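Local atomic coordinates of C-C motif chemokine 1 (Homo sapiens, PDB entry 4OIJ), a protein that acts as a secreted CC chemokine that binds the receptor CCR8 and attracts monocytes but not neutrophils. Residues A50-L53 and W58-R61. Residues are numbered along the deposited sequence; the frame is centred on the assembly and turned at random.
Sequences ACAL and WVQR. With SO4 (sulfate ion), chain F; SO4 (sulfate ion), chain M.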
loop_
_atom_site.group_PDB
_atom_site.type_symbol
_atom_site.label_atom_id
_atom_site.label_comp_id
_atom_site.label_asym_id
_atom_site.label_seq_id
_atom_site.Cartn_x
_atom_site.Cartn_y
_atom_site.Cartn_z
ATOM N N ALA A 50 10.203 -3.479 3.001
ATOM C CA ALA A 50 10.234 -4.486 4.053
ATOM C C ALA A 50 9.425 -4.114 5.273
ATOM O O ALA A 50 9.680 -3.108 5.946
ATOM C CB ALA A 50 11.655 -4.826 4.444
ATOM N N CYS A 51 8.462 -4.979 5.570
ATOM C CA CYS A 51 7.679 -4.960 6.789
ATOM C C CYS A 51 8.586 -5.442 7.888
ATOM O O CYS A 51 9.318 -6.420 7.710
ATOM C CB CYS A 51 6.485 -5.880 6.639
ATOM S SG CYS A 51 5.172 -5.151 5.678
ATOM N N ALA A 52 8.526 -4.797 9.030
ATOM C CA ALA A 52 9.352 -5.259 10.156
ATOM C C ALA A 52 8.537 -5.019 11.393
ATOM O O ALA A 52 7.783 -4.055 11.430
ATOM C CB ALA A 52 10.658 -4.477 10.205
ATOM N N LEU A 53 8.614 -5.919 12.354
ATOM C CA LEU A 53 7.831 -5.855 13.593
ATOM C C LEU A 53 8.552 -4.961 14.603
ATOM O O LEU A 53 9.673 -5.257 15.005
ATOM C CB LEU A 53 7.611 -7.300 14.112
ATOM C CG LEU A 53 6.946 -7.527 15.468
ATOM C CD1 LEU A 53 5.465 -7.234 15.434
ATOM C CD2 LEU A 53 7.116 -8.928 15.855
ATOM N N TRP A 58 16.282 -4.490 16.860
ATOM C CA TRP A 58 16.950 -3.831 15.725
ATOM C C TRP A 58 16.073 -2.853 14.945
ATOM O O TRP A 58 16.566 -1.817 14.492
ATOM C CB TRP A 58 17.617 -4.852 14.785
ATOM C CG TRP A 58 16.681 -5.765 14.027
ATOM C CD1 TRP A 58 16.329 -7.042 14.366
ATOM C CD2 TRP A 58 16.061 -5.503 12.747
ATOM N NE1 TRP A 58 15.481 -7.571 13.414
ATOM C CE2 TRP A 58 15.322 -6.657 12.396
ATOM C CE3 TRP A 58 16.103 -4.420 11.838
ATOM C CZ2 TRP A 58 14.624 -6.760 11.181
ATOM C CZ3 TRP A 58 15.402 -4.516 10.642
ATOM C CH2 TRP A 58 14.656 -5.665 10.333
ATOM N N VAL A 59 14.776 -3.196 14.789
ATOM C CA VAL A 59 13.780 -2.394 14.090
ATOM C C VAL A 59 13.626 -1.021 14.771
ATOM O O VAL A 59 13.565 -0.004 14.082
ATOM C CB VAL A 59 12.433 -3.145 13.987
ATOM C CG1 VAL A 59 11.368 -2.290 13.294
ATOM C CG2 VAL A 59 12.612 -4.483 13.279
ATOM N N GLN A 60 13.564 -1.023 16.117
ATOM C CA GLN A 60 13.425 0.155 16.978
ATOM C C GLN A 60 14.626 1.087 16.832
ATOM O O GLN A 60 14.442 2.298 16.692
ATOM C CB GLN A 60 13.268 -0.271 18.451
ATOM C CG GLN A 60 11.967 -1.006 18.761
ATOM C CD GLN A 60 11.894 -1.557 20.170
ATOM O OE1 GLN A 60 12.890 -2.017 20.758
ATOM N NE2 GLN A 60 10.691 -1.563 20.727
ATOM N N ARG A 61 15.848 0.515 16.864
ATOM C CA ARG A 61 17.101 1.262 16.729
ATOM C C ARG A 61 17.274 1.829 15.322
ATOM O O ARG A 61 17.805 2.924 15.181
ATOM C CB ARG A 61 18.323 0.420 17.144
ATOM C CG ARG A 61 18.148 -0.285 18.492
ATOM C CD ARG A 61 19.420 -0.875 19.026
ATOM N NE ARG A 61 19.973 -1.953 18.204
ATOM C CZ ARG A 61 19.641 -3.235 18.304
ATOM N NH1 ARG A 61 18.697 -3.621 19.156
ATOM N NH2 ARG A 61 20.252 -4.145 17.557
HETATM S S SO4 F . 18.450 -7.402 17.927
HETATM O O1 SO4 F . 19.040 -6.339 18.752
HETATM O O2 SO4 F . 17.006 -7.174 17.792
HETATM O O3 SO4 F . 19.115 -7.451 16.598
HETATM O O4 SO4 F . 18.688 -8.713 18.599
HETATM S S SO4 M . 22.115 -1.807 15.432
HETATM O O1 SO4 M . 21.742 -3.231 15.574
HETATM O O2 SO4 M . 21.333 -1.009 16.372
HETATM O O3 SO4 M . 23.547 -1.630 15.727
HETATM O O4 SO4 M . 21.874 -1.348 14.039
#
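Ala52 and Val59 meet methyl to methyl where the C-terminal helix of the chemokine fold packs against its three-stranded antiparallel sheet, a small worked example of how a helix meets a sheet through apolar groups. The CB of Ala52 points toward the helix and lies 3.6 Å from Val59 CG2, with Val59 CG1 at 3.9 Å, so both branches of the valine bear on one methyl. This fork follows from the valine's torsion: with CG1 anti to the backbone N (chi1 178°) and CG2 beside that N, both methyls face Ala52 CB from the helix side. Val59 CG2 also approaches the carbonyl of Leu53, 3.5 Å from its O, a van der Waals touch; no hydrogen bond joins strand and helix here.

The Trp58 indole flanks this pair. Val59 CG2 sits 3.4 Å above the ring plane, over its centre, while the far corner, CH2, reaches Ala52 CB at 4.2 Å from an oblique direction. Chi1 of 67° sets CG between the backbone N and carbonyl carbon, which carries the ring back toward the strand. With an alanine at Trp58, Val59 CG2 would probably lose the flat surface it rests on, and a gap would open beside Ala52.

Further out, Phe42 of the central strand touches Ala52, Trp58 and Val59, and the Cys51–Cys12 disulfide ties strand 49-53 to the N-terminal region, where Cys51 also forms backbone hydrogen bonds to the second subunit. Two sulfates, probably from the crystallisation liquor, gather on the helix: O2 of the chain F sulfate accepts a hydrogen bond from Trp58 N, and both meet the guanidinium edge of Arg61, with Trp58 CA against one face, offset toward the rim. Arg61 NH2 bridges them, donating to O1 of the chain F sulfate at 2.8 Å and to O1 of the chain M sulfate at 2.6 Å.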